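Local structure of intracellular serine protease (Bacillus licheniformis, 4ZOQ) at residues A286-S291 against Q335-M340; H308-S313 against G329-Y334. The protein is a subtilisin-family lanthipeptide protease that cuts peptide bonds sequence-specifically, probably through a serine endopeptidase mechanism. All coordinates share one frame; numbering follows the deposited sequence.

Contact 1 (A286-S291 against Q335-M340)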
loop_
_atom_site.group_PDB
_atom_site.type_symbol
_atom_site.label_atom_id
_atom_site.label_comp_id
_atom_site.label_asym_id
_atom_site.label_seq_id
_atom_site.Cartn_x
_atom_site.Cartn_y
_atom_site.Cartn_z
ATOM N N ALA B 286 -2.502 -11.977 1.384
ATOM C CA ALA B 286 -3.553 -11.886 2.403
ATOM C C ALA B 286 -4.942 -12.128 1.806
ATOM O O ALA B 286 -5.770 -12.844 2.389
ATOM C CB ALA B 286 -3.514 -10.542 3.091
ATOM N N ALA B 287 -5.189 -11.520 0.646
ATOM C CA ALA B 287 -6.452 -11.707 -0.069
ATOM C C ALA B 287 -6.615 -13.184 -0.443
ATOM O O ALA B 287 -7.723 -13.721 -0.404
ATOM C CB ALA B 287 -6.518 -10.816 -1.308
ATOM N N LEU B 288 -5.516 -13.850 -0.769
ATOM C CA LEU B 288 -5.625 -15.277 -1.070
ATOM C C LEU B 288 -6.053 -16.097 0.156
ATOM O O LEU B 288 -6.897 -16.987 0.038
ATOM C CB LEU B 288 -4.311 -15.825 -1.629
ATOM C CG LEU B 288 -4.015 -15.586 -3.105
ATOM C CD1 LEU B 288 -2.798 -16.434 -3.517
ATOM C CD2 LEU B 288 -5.253 -15.931 -3.954
ATOM N N VAL B 289 -5.469 -15.790 1.320
ATOM C CA VAL B 289 -5.781 -16.502 2.557
ATOM C C VAL B 289 -7.237 -16.257 2.944
ATOM O O VAL B 289 -7.962 -17.202 3.270
ATOM C CB VAL B 289 -4.856 -16.079 3.700
ATOM C CG1 VAL B 289 -5.411 -16.544 5.049
ATOM C CG2 VAL B 289 -3.469 -16.637 3.469
ATOM N N ILE B 290 -7.672 -15.000 2.868
ATOM C CA ILE B 290 -9.053 -14.688 3.165
ATOM C C ILE B 290 -9.986 -15.478 2.229
ATOM O O ILE B 290 -10.958 -16.080 2.686
ATOM C CB ILE B 290 -9.340 -13.166 3.054
ATOM C CG1 ILE B 290 -8.652 -12.406 4.192
ATOM C CG2 ILE B 290 -10.853 -12.901 3.100
ATOM C CD1 ILE B 290 -8.513 -10.938 3.986
ATOM N N SER B 291 -9.662 -15.518 0.936
ATOM C CA SER B 291 -10.477 -16.247 -0.031
ATOM C C SER B 291 -10.547 -17.740 0.337
ATOM O O SER B 291 -11.634 -18.314 0.445
ATOM C CB SER B 291 -9.902 -16.073 -1.434
ATOM O OG SER B 291 -9.905 -14.704 -1.819
ATOM N N GLN B 335 3.162 -21.186 0.466
ATOM C CA GLN B 335 3.400 -21.700 1.804
ATOM C C GLN B 335 2.246 -21.308 2.709
ATOM O O GLN B 335 1.824 -22.081 3.560
ATOM C CB GLN B 335 4.693 -21.155 2.396
ATOM C CG GLN B 335 5.956 -21.778 1.874
ATOM C CD GLN B 335 6.065 -23.267 2.132
ATOM O OE1 GLN B 335 5.260 -23.864 2.877
ATOM N NE2 GLN B 335 7.125 -23.868 1.580
ATOM N N ALA B 336 1.755 -20.083 2.517
ATOM C CA ALA B 336 0.616 -19.584 3.281
ATOM C C ALA B 336 -0.582 -20.501 3.125
ATOM O O ALA B 336 -1.216 -20.887 4.114
ATOM C CB ALA B 336 0.254 -18.156 2.837
ATOM N N LEU B 337 -0.870 -20.868 1.882
ATOM C CA LEU B 337 -2.008 -21.736 1.570
ATOM C C LEU B 337 -1.711 -23.161 2.060
ATOM O O LEU B 337 -2.600 -23.872 2.545
ATOM C CB LEU B 337 -2.312 -21.709 0.057
ATOM C CG LEU B 337 -2.814 -20.391 -0.561
ATOM C CD1 LEU B 337 -2.937 -20.527 -2.042
ATOM C CD2 LEU B 337 -4.167 -19.965 0.009
ATOM N N LYS B 338 -0.444 -23.550 1.974
ATOM C CA LYS B 338 -0.051 -24.900 2.353
ATOM C C LYS B 338 -0.223 -25.100 3.856
ATOM O O LYS B 338 -0.551 -26.203 4.318
ATOM C CB LYS B 338 1.397 -25.160 1.942
ATOM C CG LYS B 338 1.871 -26.581 2.068
ATOM C CD LYS B 338 3.398 -26.646 1.891
ATOM C CE LYS B 338 4.070 -27.265 3.115
ATOM N NZ LYS B 338 5.553 -27.072 3.116
ATOM N N MET B 339 -0.081 -24.030 4.629
ATOM C CA MET B 339 -0.304 -24.197 6.062
ATOM C C MET B 339 -1.744 -24.093 6.487
ATOM O O MET B 339 -2.033 -24.174 7.670
ATOM C CB MET B 339 0.485 -23.221 6.885
ATOM C CG MET B 339 1.933 -23.572 7.016
ATOM S SD MET B 339 2.477 -22.697 8.491
ATOM C CE MET B 339 1.157 -21.452 8.628
ATOM N N MET B 340 -2.642 -23.929 5.528
ATOM C CA MET B 340 -4.061 -23.915 5.841
ATOM C C MET B 340 -4.685 -25.298 5.633
ATOM O O MET B 340 -5.898 -25.476 5.799
ATOM C CB MET B 340 -4.782 -22.877 4.974
ATOM C CG MET B 340 -4.414 -21.451 5.257
ATOM S SD MET B 340 -5.264 -20.356 4.098
ATOM C CE MET B 340 -6.932 -20.442 4.757
#
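A chi1 of 165° places CG1 of V289 opposite its own amide nitrogen and sets it against M340, with CG2 facing both A336 and M340; the extended chi2 of M340 (177°) carries SD to the valine, and the bend at chi3 (74°) turns CE to V289 O. The pair exemplifies how a short C-terminal helix closes against the long helix of the subtilisin-like fold, here 275-297, which carries S276, predicted to be the catalytic serine, in its first turn. Contact is entirely van der Waals, and no hydrogen bond crosses it. The sulfur of M340 lies 3.9 Å from V289 CG1, the two side chains meeting at a slant, while the terminal methyl CE continues to within 3.7 Å of V289 O. Across this contact CG1 meets only the methionine; CG2 meets the sulfur too, but lies against A336 CB at 4.1 Å. V289 CA and L337 CA are 6.5 Å apart, and L337 leans its branched end across to L288. There L337 CD2 lies 4.0 Å from L288 O, and the CD1 methyls of L288 and L337 are more loosely opposed at 4.4 Å. M340 also reaches E292 and Y293 further along the same helix, and V289 packs on I309 of helix 303-313. Away from the contact, S291 folds its hydroxyl back along its own helix: S291 OG donates to A287 O over 2.8 Å, and that oxygen also receives S291 N, from the opposite face of its carbonyl plane.

Contact 2 (H308-S313 against G329-Y334); sequences HILRKS and GEVRAY
L310 and V331 form the dry half of this contact, and S313 and R332 the wet half, a division that illustrates how a helix and the loop beside it can be joined by methyls on one flank and by water on the other. On the dry side L310 CD2 comes to 4.4 Å from V331 CG1. Both side chains also touch T285 and F223, so this direct contact belongs to a larger buried apolar cluster of the subtilisin-like domain.

Where the dry side packs directly and is backed by T285 and F223, the other is a water-filled seam whose one direct bond is weak. R332, at the N-cap position of helix 333-338, turns its guanidinium back toward S313 through a bend at chi3 (-61°). The group presents its edge to S313 O, which lies near its plane, and the R332 NH2 to S313 O bond is nearly straight (170°) but long, at 3.4 Å. A water appears to bridge S313 O, E330 O and R332 NE, though its distances are too short to be taken literally. A second water accepts from R332 N at 3.0 Å and donates to S313 OG at 2.9 Å. That hydroxyl, S313 OG, in turn donates to I309 O at 2.8 Å, where S313 N arrives from the opposite face, so S313 ties the backbone of 309-313 to the hydrated seam.

Beyond the two segments, G329 and V331 make backbone hydrogen bonds to T224 of strand 221-226, at the edge of the central sheet. Helix 275-297 touches L310, V331 and A333 through T285, and helix 333-338 covers S313 with Q335 and A336.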
loop_
_atom_site.group_PDB
_atom_site.type_symbol
_atom_site.label_atom_id
_atom_site.label_comp_id
_atom_site.label_asym_id
_atom_site.label_seq_id
_atom_site.Cartn_x
_atom_site.Cartn_y
_atom_site.Cartn_z
ATOM N N HIS B 308 -1.714 -14.254 11.420
ATOM C CA HIS B 308 -1.107 -15.451 11.994
ATOM C C HIS B 308 -0.643 -16.407 10.886
ATOM O O HIS B 308 0.454 -16.944 10.936
ATOM C CB HIS B 308 -2.092 -16.157 12.946
ATOM C CG HIS B 308 -1.503 -17.337 13.636
ATOM N ND1 HIS B 308 -0.687 -17.221 14.738
ATOM C CD2 HIS B 308 -1.545 -18.657 13.335
ATOM C CE1 HIS B 308 -0.270 -18.422 15.106
ATOM N NE2 HIS B 308 -0.778 -19.310 14.271
ATOM N N ILE B 309 -1.485 -16.622 9.885
ATOM C CA ILE B 309 -1.106 -17.477 8.775
ATOM C C ILE B 309 0.117 -16.902 8.009
ATOM O O ILE B 309 1.053 -17.645 7.705
ATOM C CB ILE B 309 -2.300 -17.688 7.844
ATOM C CG1 ILE B 309 -3.345 -18.512 8.588
ATOM C CG2 ILE B 309 -1.870 -18.415 6.575
ATOM C CD1 ILE B 309 -4.703 -18.495 7.968
ATOM N N LEU B 310 0.135 -15.590 7.758
ATOM C CA LEU B 310 1.267 -14.937 7.091
ATOM C C LEU B 310 2.532 -15.120 7.868
ATOM O O LEU B 310 3.593 -15.442 7.306
ATOM C CB LEU B 310 1.015 -13.431 6.920
ATOM C CG LEU B 310 -0.117 -13.100 5.944
ATOM C CD1 LEU B 310 -0.466 -11.634 5.900
ATOM C CD2 LEU B 310 0.324 -13.566 4.550
ATOM N N ARG B 311 2.422 -14.912 9.177
ATOM C CA ARG B 311 3.581 -14.997 10.047
ATOM C C ARG B 311 4.180 -16.416 10.098
ATOM O O ARG B 311 5.364 -16.587 9.895
ATOM C CB ARG B 311 3.216 -14.493 11.438
ATOM C CG ARG B 311 4.290 -14.711 12.480
ATOM C CD ARG B 311 3.932 -13.975 13.743
ATOM N NE ARG B 311 2.984 -14.705 14.582
ATOM C CZ ARG B 311 3.301 -15.669 15.442
ATOM N NH1 ARG B 311 4.563 -16.079 15.573
ATOM N NH2 ARG B 311 2.334 -16.233 16.159
ATOM N N LYS B 312 3.360 -17.437 10.273
ATOM C CA LYS B 312 3.905 -18.776 10.403
ATOM C C LYS B 312 4.408 -19.365 9.088
ATOM O O LYS B 312 5.225 -20.278 9.097
ATOM C CB LYS B 312 2.860 -19.722 11.003
ATOM C CG LYS B 312 2.560 -19.436 12.454
ATOM C CD LYS B 312 3.677 -20.084 13.292
ATOM C CE LYS B 312 3.322 -20.190 14.769
ATOM N NZ LYS B 312 4.553 -20.265 15.605
ATOM N N SER B 313 3.958 -18.834 7.956
ATOM C CA SER B 313 4.398 -19.376 6.676
ATOM C C SER B 313 5.604 -18.637 6.077
ATOM O O SER B 313 6.127 -19.018 5.029
ATOM C CB SER B 313 3.230 -19.390 5.684
ATOM O OG SER B 313 2.677 -18.105 5.487
ATOM N N GLY B 329 10.060 -12.401 8.259
ATOM C CA GLY B 329 10.674 -13.050 7.108
ATOM C C GLY B 329 9.945 -12.835 5.785
ATOM O O GLY B 329 9.028 -11.987 5.659
ATOM N N GLU B 330 10.337 -13.618 4.787
ATOM C CA GLU B 330 9.760 -13.485 3.459
ATOM C C GLU B 330 8.462 -14.240 3.307
ATOM O O GLU B 330 8.391 -15.451 3.589
ATOM C CB GLU B 330 10.729 -13.980 2.407
ATOM C CG GLU B 330 10.232 -13.803 0.980
ATOM C CD GLU B 330 11.295 -14.238 0.001
ATOM O OE1 GLU B 330 12.426 -14.448 0.472
ATOM O OE2 GLU B 330 11.041 -14.324 -1.216
ATOM N N VAL B 331 7.425 -13.496 2.939
ATOM C CA VAL B 331 6.126 -14.063 2.624
ATOM C C VAL B 331 6.153 -14.917 1.355
ATOM O O VAL B 331 6.714 -14.524 0.353
ATOM C CB VAL B 331 5.052 -12.944 2.465
ATOM C CG1 VAL B 331 3.761 -13.499 1.830
ATOM C CG2 VAL B 331 4.770 -12.319 3.813
ATOM N N ARG B 332 5.539 -16.087 1.413
ATOM C CA ARG B 332 5.398 -16.956 0.241
ATOM C C ARG B 332 3.967 -17.440 0.181
ATOM O O ARG B 332 3.526 -18.209 1.050
ATOM C CB ARG B 332 6.372 -18.134 0.284
ATOM C CG ARG B 332 7.853 -17.725 0.178
ATOM C CD ARG B 332 8.730 -18.943 0.472
ATOM N NE ARG B 332 8.455 -19.413 1.835
ATOM C CZ ARG B 332 9.043 -20.460 2.414
ATOM N NH1 ARG B 332 9.942 -21.170 1.730
ATOM N NH2 ARG B 332 8.717 -20.797 3.673
ATOM N N ALA B 333 3.234 -16.992 -0.835
ATOM C CA ALA B 333 1.804 -17.300 -0.928
ATOM C C ALA B 333 1.512 -18.806 -0.904
ATOM O O ALA B 333 0.593 -19.222 -0.206
ATOM C CB ALA B 333 1.223 -16.681 -2.194
ATOM N N TYR B 334 2.283 -19.621 -1.634
ATOM C CA TYR B 334 1.993 -21.068 -1.666
ATOM C C TYR B 334 2.202 -21.699 -0.296
ATOM O O TYR B 334 1.496 -22.619 0.068
ATOM C CB TYR B 334 2.836 -21.804 -2.719
ATOM C CG TYR B 334 4.268 -22.036 -2.320
ATOM C CD1 TYR B 334 5.248 -21.074 -2.604
ATOM C CD2 TYR B 334 4.650 -23.213 -1.666
ATOM C CE1 TYR B 334 6.565 -21.270 -2.238
ATOM C CE2 TYR B 334 5.952 -23.423 -1.305
ATOM C CZ TYR B 334 6.917 -22.445 -1.595
ATOM O OH TYR B 334 8.229 -22.639 -1.239
HETATM O O HOH W 1 4.327 -16.087 4.207
HETATM O O HOH W 2 7.321 -17.769 3.257
#

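From the N terminus, the chain runs through most of the subtilisin-like domain before reaching helix 275-297, where contact 1 opens at 286-291. After a short connection comes helix 303-313, whose residues 308-313 open contact 2. The following 15 residues, without helix or strand, form a loop that contact 2 closes at 329-334. Helix 333-338 begins within that segment, and it and the residues after it return to helix 275-297, closing contact 1. Contact 2 is therefore nested inside the longer loop of contact 1, their centres about 8 Å apart. They meet directly where M339 packs on K312 and A336 O on I309 CG2, uniting three successive helices near the C terminus.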